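Local coordinates for protein mannonate dehydratase (Streptococcus suis, PDB 3BDK) that probably catalyses the dehydration of D-mannonate to 2-dehydro-3-deoxy-D-gluconate, a manganese- or iron-dependent step of glucuronate breakdown, at residues N289-A292 and G293-F297. Numbering follows the deposited sequence.
Sequences NVTA and GAWGF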
# COMPACT_ATOMS: atom_id res chain seq x y z
N ASN A 289 -8.95 -8.60 -5.03
CA ASN A 289 -9.20 -9.64 -4.04
C ASN A 289 -10.68 -9.77 -3.69
O ASN A 289 -11.37 -8.76 -3.51
CB ASN A 289 -8.38 -9.38 -2.78
CG ASN A 289 -8.09 -10.65 -2.00
OD1 ASN A 289 -8.52 -11.74 -2.38
ND2 ASN A 289 -7.37 -10.52 -0.89
N VAL A 290 -11.15 -11.00 -3.60
CA VAL A 290 -12.53 -11.26 -3.20
C VAL A 290 -12.60 -12.38 -2.16
O VAL A 290 -11.67 -13.16 -2.01
CB VAL A 290 -13.41 -11.65 -4.41
CG1 VAL A 290 -13.33 -10.58 -5.48
CG2 VAL A 290 -12.98 -13.00 -4.96
N THR A 291 -13.72 -12.43 -1.44
CA THR A 291 -14.06 -13.61 -0.65
C THR A 291 -15.37 -14.18 -1.23
O THR A 291 -16.18 -13.44 -1.76
CB THR A 291 -14.18 -13.30 0.83
OG1 THR A 291 -14.44 -14.50 1.56
CG2 THR A 291 -15.27 -12.30 1.09
N ALA A 292 -15.55 -15.50 -1.19
CA ALA A 292 -16.57 -16.11 -2.04
C ALA A 292 -17.18 -17.34 -1.42
O ALA A 292 -16.56 -17.98 -0.59
CB ALA A 292 -16.00 -16.42 -3.42
N GLY A 293 -18.40 -17.67 -1.82
CA GLY A 293 -19.02 -18.92 -1.43
C GLY A 293 -20.08 -19.38 -2.43
O GLY A 293 -20.19 -18.86 -3.57
N ALA A 294 -20.86 -20.37 -2.01
CA ALA A 294 -22.06 -20.69 -2.75
C ALA A 294 -23.02 -19.48 -2.70
O ALA A 294 -23.90 -19.35 -3.56
CB ALA A 294 -22.70 -21.93 -2.18
N TRP A 295 -22.81 -18.58 -1.72
CA TRP A 295 -23.63 -17.38 -1.50
C TRP A 295 -23.34 -16.21 -2.45
O TRP A 295 -24.05 -15.20 -2.44
CB TRP A 295 -23.46 -16.90 -0.05
CG TRP A 295 -22.01 -16.55 0.32
CD1 TRP A 295 -21.07 -17.40 0.83
CD2 TRP A 295 -21.37 -15.27 0.21
NE1 TRP A 295 -19.89 -16.74 1.02
CE2 TRP A 295 -20.04 -15.43 0.65
CE3 TRP A 295 -21.78 -14.01 -0.23
CZ2 TRP A 295 -19.14 -14.38 0.69
CZ3 TRP A 295 -20.88 -12.97 -0.21
CH2 TRP A 295 -19.58 -13.15 0.25
N GLY A 296 -22.30 -16.34 -3.26
CA GLY A 296 -21.85 -15.21 -4.06
C GLY A 296 -20.47 -14.79 -3.62
O GLY A 296 -19.60 -15.63 -3.35
N PHE A 297 -20.25 -13.49 -3.53
CA PHE A 297 -18.90 -12.99 -3.28
C PHE A 297 -18.88 -11.51 -2.95
O PHE A 297 -19.83 -10.78 -3.27
CB PHE A 297 -17.98 -13.26 -4.47
CG PHE A 297 -18.37 -12.53 -5.72
CD1 PHE A 297 -19.24 -13.10 -6.63
CD2 PHE A 297 -17.84 -11.29 -6.01
CE1 PHE A 297 -19.60 -12.43 -7.80
CE2 PHE A 297 -18.21 -10.60 -7.18
CZ PHE A 297 -19.09 -11.19 -8.07
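Trp295 lays its indole back along the end of the strand it follows, toward Thr291 and Ala292. From CB, the ring turns back over the chain because CG sits between the backbone N and the carbonyl carbon (chi1 59°). Gly293 N and Phe297 N both lie under one face of the ring. Further out, NE1 comes within 3.7 Å of Ala292 C, and at the far end CZ2 and CH2 are each 4.0 Å from Thr291 O; both approaches are oblique. Beneath the indole runs a beta hairpin with a two-residue loop, its type I turn closed by Gly296 N to Gly293 O (3.3 Å), with Gly293 N to Gly296 O (2.8 Å) the reciprocal bond; the Gly296 backbone (phi 115°, psi -138°) calls for glycine, since a CB would jam against Trp295 O. Through strand 296-299, beside strand 145-150, the hairpin joins a small antiparallel sheet outside the parallel strands of the xylose isomerase-like TIM barrel. Ala292 and Phe297 form a non-hydrogen-bonded pair, their CB atoms 3.9 Å apart on the sheet face away from the indole. Between the strands, Thr291 O takes a CA-H···O contact from Phe297 CA (3.1 Å). The Phe297 ring continues to Phe149, while Trp295 packs on Thr383 of the second subunit.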